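Local structure of GRMZM2G135359 pseudokinase (Zea mays, 6CPY) at residues 145-150 and 226-231; 248-253 and 278-283. The protein is a receptor-like pseudokinase with a protein kinase-fold domain, which may bind ATP, although protein kinase activity is not established. All coordinates share one frame; numbering follows the deposited sequence.

Interaction 1: 145-150 and 226-231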
# COMPACT_ATOMS: atom_id res chain seq x y z
N MET A 145 -2.62 3.46 -20.37
CA MET A 145 -3.85 3.01 -19.74
C MET A 145 -3.56 2.24 -18.46
O MET A 145 -4.27 2.39 -17.47
CB MET A 145 -4.71 2.17 -20.69
CG MET A 145 -5.33 2.97 -21.83
SD MET A 145 -6.22 4.43 -21.27
CE MET A 145 -7.36 3.67 -20.11
N ALA A 146 -2.51 1.43 -18.47
CA ALA A 146 -2.08 0.75 -17.26
C ALA A 146 -1.74 1.74 -16.15
O ALA A 146 -2.16 1.56 -15.00
CB ALA A 146 -0.88 -0.15 -17.55
N ARG A 147 -1.01 2.80 -16.49
CA ARG A 147 -0.67 3.82 -15.51
C ARG A 147 -1.88 4.59 -14.97
O ARG A 147 -1.92 4.91 -13.80
CB ARG A 147 0.40 4.75 -16.06
CG ARG A 147 1.69 4.01 -16.31
CD ARG A 147 2.88 4.92 -16.45
NE ARG A 147 3.97 4.19 -17.09
CZ ARG A 147 5.25 4.56 -17.09
NH1 ARG A 147 5.65 5.65 -16.45
NH2 ARG A 147 6.12 3.82 -17.75
N LEU A 148 -2.85 4.88 -15.83
CA LEU A 148 -4.06 5.54 -15.37
C LEU A 148 -4.90 4.64 -14.47
O LEU A 148 -5.42 5.10 -13.47
CB LEU A 148 -4.89 6.05 -16.56
CG LEU A 148 -4.55 7.51 -16.92
CD1 LEU A 148 -3.06 7.79 -17.00
CD2 LEU A 148 -5.25 7.89 -18.22
N ARG A 149 -5.01 3.37 -14.83
CA ARG A 149 -5.69 2.40 -13.98
C ARG A 149 -5.06 2.28 -12.60
O ARG A 149 -5.76 2.22 -11.61
CB ARG A 149 -5.70 1.01 -14.62
CG ARG A 149 -6.65 0.85 -15.79
CD ARG A 149 -7.30 -0.52 -15.73
NE ARG A 149 -6.37 -1.56 -15.32
CZ ARG A 149 -6.69 -2.66 -14.64
NH1 ARG A 149 -7.94 -2.90 -14.25
NH2 ARG A 149 -5.74 -3.53 -14.33
N ILE A 150 -3.74 2.25 -12.55
CA ILE A 150 -3.03 2.18 -11.29
C ILE A 150 -3.26 3.46 -10.48
O ILE A 150 -3.61 3.41 -9.30
CB ILE A 150 -1.52 1.93 -11.52
CG1 ILE A 150 -1.31 0.49 -12.02
CG2 ILE A 150 -0.71 2.23 -10.26
CD1 ILE A 150 0.02 0.26 -12.69
N LEU A 226 3.03 11.90 -9.75
CA LEU A 226 4.15 12.50 -10.50
C LEU A 226 5.17 11.46 -10.94
O LEU A 226 5.69 11.51 -12.06
CB LEU A 226 4.84 13.59 -9.67
CG LEU A 226 5.92 14.40 -10.40
CD1 LEU A 226 5.29 15.12 -11.59
CD2 LEU A 226 6.60 15.38 -9.47
N GLU A 227 5.45 10.51 -10.05
CA GLU A 227 6.38 9.42 -10.34
C GLU A 227 5.85 8.50 -11.44
O GLU A 227 6.58 8.09 -12.33
CB GLU A 227 6.66 8.63 -9.06
CG GLU A 227 7.68 7.52 -9.20
CD GLU A 227 7.77 6.67 -7.95
OE1 GLU A 227 7.25 7.10 -6.89
OE2 GLU A 227 8.36 5.57 -8.02
N ILE A 228 4.55 8.22 -11.38
CA ILE A 228 3.91 7.38 -12.40
C ILE A 228 3.97 8.09 -13.76
O ILE A 228 4.23 7.46 -14.79
CB ILE A 228 2.45 7.07 -12.00
CG1 ILE A 228 2.40 6.11 -10.81
CG2 ILE A 228 1.68 6.52 -13.18
CD1 ILE A 228 1.06 6.04 -10.09
N LEU A 229 3.75 9.40 -13.76
CA LEU A 229 3.75 10.17 -15.00
C LEU A 229 5.13 10.40 -15.63
O LEU A 229 5.26 10.42 -16.85
CB LEU A 229 3.08 11.52 -14.77
CG LEU A 229 1.58 11.48 -14.53
CD1 LEU A 229 1.13 12.85 -14.04
CD2 LEU A 229 0.80 11.08 -15.78
N THR A 230 6.15 10.59 -14.79
CA THR A 230 7.48 10.99 -15.26
C THR A 230 8.50 9.86 -15.24
O THR A 230 9.53 9.93 -15.91
CB THR A 230 8.07 12.13 -14.40
OG1 THR A 230 8.26 11.68 -13.05
CG2 THR A 230 7.17 13.32 -14.40
N GLY A 231 8.23 8.83 -14.44
CA GLY A 231 9.21 7.80 -14.15
C GLY A 231 10.37 8.24 -13.28
O GLY A 231 11.36 7.51 -13.20
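R147 and I228 meet deep in the C-terminal lobe of the protein kinase fold. They join helix 144-164 to the C-terminal end of helix 214-230, the central helix of this lobe. The tight part lies along the R147 chain. Its CB comes 3.6 Å from I228 CG2, and its CD rests 3.8 Å from the same methyl. R147 runs extended from CG to NE, past I228 in the opposite direction. NH1 thus donates a hydrogen bond to I228 O at 2.8 Å, with an N-H...O angle of 162°. The oxygen lies at the guanidinium edge, in its plane. Other bonds fix the same group: NH1 also forms a salt bridge with D261, while NE and NH2 hydrogen-bond to L142 O and S263 OG. Replacing R147 with a leucine would probably leave I228 O without this donor and D261 without its charged mate. The packing is looser one turn further along, also buried, where I150 CG2 only reaches I228 CD1 at 4.2 Å. Beyond I228 the helix ends at T230, and G231 follows with positive phi. In the last turn, T230 OG1 donates to L226 O at 2.8 Å from above the carbonyl plane, and T230 N reaches that oxygen from the opposite face.

Interaction 2: 248-253 and 278-283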
# COMPACT_ATOMS: atom_id res chain seq x y z
N ARG A 248 10.48 23.83 -13.08
CA ARG A 248 10.53 24.36 -14.44
C ARG A 248 9.24 24.01 -15.17
O ARG A 248 8.68 24.87 -15.86
CB ARG A 248 11.74 23.86 -15.22
CG ARG A 248 11.71 24.31 -16.68
CD ARG A 248 13.08 24.42 -17.30
NE ARG A 248 13.73 23.12 -17.45
CZ ARG A 248 13.60 22.31 -18.50
NH1 ARG A 248 12.83 22.64 -19.53
NH2 ARG A 248 14.26 21.16 -18.52
N TYR A 249 8.74 22.79 -14.99
CA TYR A 249 7.45 22.42 -15.62
C TYR A 249 6.30 23.30 -15.12
O TYR A 249 5.58 23.91 -15.91
CB TYR A 249 7.07 20.94 -15.41
CG TYR A 249 5.70 20.68 -16.00
CD1 TYR A 249 5.55 20.49 -17.37
CD2 TYR A 249 4.56 20.71 -15.21
CE1 TYR A 249 4.29 20.32 -17.92
CE2 TYR A 249 3.31 20.52 -15.75
CZ TYR A 249 3.18 20.33 -17.11
OH TYR A 249 1.93 20.14 -17.64
N PHE A 250 6.12 23.36 -13.80
CA PHE A 250 4.98 24.10 -13.25
C PHE A 250 5.04 25.61 -13.51
O PHE A 250 4.00 26.27 -13.51
CB PHE A 250 4.79 23.78 -11.77
CG PHE A 250 4.28 22.38 -11.56
CD1 PHE A 250 3.06 22.01 -12.09
CD2 PHE A 250 5.04 21.44 -10.89
CE1 PHE A 250 2.58 20.72 -11.94
CE2 PHE A 250 4.56 20.14 -10.73
CZ PHE A 250 3.33 19.78 -11.26
N GLU A 251 6.23 26.14 -13.79
CA GLU A 251 6.39 27.56 -14.10
C GLU A 251 6.26 27.86 -15.60
O GLU A 251 6.39 29.01 -16.03
CB GLU A 251 7.72 28.06 -13.54
CG GLU A 251 7.71 28.05 -12.01
CD GLU A 251 9.06 28.34 -11.39
OE1 GLU A 251 10.05 28.49 -12.14
OE2 GLU A 251 9.13 28.41 -10.15
N GLY A 252 5.98 26.82 -16.38
CA GLY A 252 5.69 26.98 -17.80
C GLY A 252 6.88 26.87 -18.74
O GLY A 252 6.74 27.24 -19.91
N GLY A 253 8.02 26.36 -18.26
CA GLY A 253 9.22 26.25 -19.07
C GLY A 253 9.58 24.87 -19.58
O GLY A 253 10.74 24.61 -19.90
N VAL A 278 -3.53 18.09 -11.06
CA VAL A 278 -3.82 17.33 -9.83
C VAL A 278 -2.56 17.22 -8.98
O VAL A 278 -2.60 17.50 -7.79
CB VAL A 278 -4.38 15.92 -10.11
CG1 VAL A 278 -4.52 15.12 -8.81
CG2 VAL A 278 -5.71 16.02 -10.83
N VAL A 279 -1.45 16.81 -9.60
CA VAL A 279 -0.18 16.73 -8.88
C VAL A 279 0.11 18.06 -8.19
O VAL A 279 0.39 18.09 -6.99
CB VAL A 279 1.01 16.39 -9.81
CG1 VAL A 279 2.33 16.55 -9.08
CG2 VAL A 279 0.88 14.96 -10.35
N ARG A 280 0.04 19.16 -8.94
CA ARG A 280 0.41 20.47 -8.39
C ARG A 280 -0.42 20.83 -7.15
O ARG A 280 0.13 21.35 -6.17
CB ARG A 280 0.30 21.57 -9.45
CG ARG A 280 0.70 22.96 -8.97
CD ARG A 280 2.12 23.04 -8.42
NE ARG A 280 2.38 24.38 -7.89
CZ ARG A 280 1.99 24.81 -6.69
NH1 ARG A 280 1.33 24.01 -5.85
NH2 ARG A 280 2.28 26.05 -6.30
N SER A 281 -1.72 20.56 -7.20
CA SER A 281 -2.61 20.85 -6.06
C SER A 281 -2.21 20.03 -4.84
O SER A 281 -2.11 20.57 -3.72
CB SER A 281 -4.06 20.54 -6.42
OG SER A 281 -4.48 21.31 -7.52
N CYS A 282 -1.98 18.74 -5.05
CA CYS A 282 -1.62 17.82 -3.96
C CYS A 282 -0.29 18.15 -3.30
O CYS A 282 -0.15 17.96 -2.09
CB CYS A 282 -1.57 16.37 -4.47
SG CYS A 282 -3.15 15.70 -5.00
N ILE A 283 0.71 18.61 -4.05
CA ILE A 283 2.05 18.74 -3.49
C ILE A 283 2.37 20.17 -3.00
O ILE A 283 3.52 20.46 -2.69
CB ILE A 283 3.16 18.24 -4.43
CG1 ILE A 283 3.29 19.10 -5.69
CG2 ILE A 283 2.93 16.77 -4.79
CD1 ILE A 283 4.54 18.78 -6.48
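The F250 ring presents one face to R280 where helix 240-250 packs against helix 269-282, in the C-terminal lobe of the protein kinase fold. The contact is a CH-pi interaction. R280 CD stands 4.0 Å from the centroid of the F250 ring, 15° off the ring normal. Nearer the rim, R280 CB touches F250 CE1 at 3.5 Å. R280 CG is anti to the backbone N (chi1 -179°), and the chain then bends at chi2, which brings CD over the ring. The guanidinium is turned 82° from the ring plane, so the two flat groups are not stacked. Its NH1 instead forms a salt bridge with D284. Y249 CD2 lies over the opposite face of F250. V279 crosses the phenylalanine at about a right angle, with its CG1 4.0 Å from F250 CZ. The approach of I283 CD1 to F250 CE2 is looser, at 4.5 Å. V279 itself is buried, while R280 forms the exposed border. Just past F250, a Schellman motif closes the helix, with G252 at positive phi. R248 NH2 forms a salt bridge with E258, and R248 NH1 donates to G253 O at 2.9 Å, with the oxygen close to the guanidinium plane.

Overall arrangement
Interactions 1 and 2 both lie in the helical C-terminal lobe, on the same side of the chain's centre and about 16 Å apart between centres. Interaction 1 lies about 16 Å from the centre of the chain and is buried. Interaction 2 lies about 25 Å out and is partly buried. V279 connects them: its CG2 packs 3.8 Å from L226 N and 4.3 Å from L229 CD1. Helix 214-230 thus meets helix 144-164 through I228 and helix 269-282 through L226 and L229. Helix 240-250 follows it in the chain and packs on helix 269-282 through F250. Interaction 1 combines packing with a hydrogen bond, interaction 2 apolar with CH-pi packing. No ligand is bound in this apo structure.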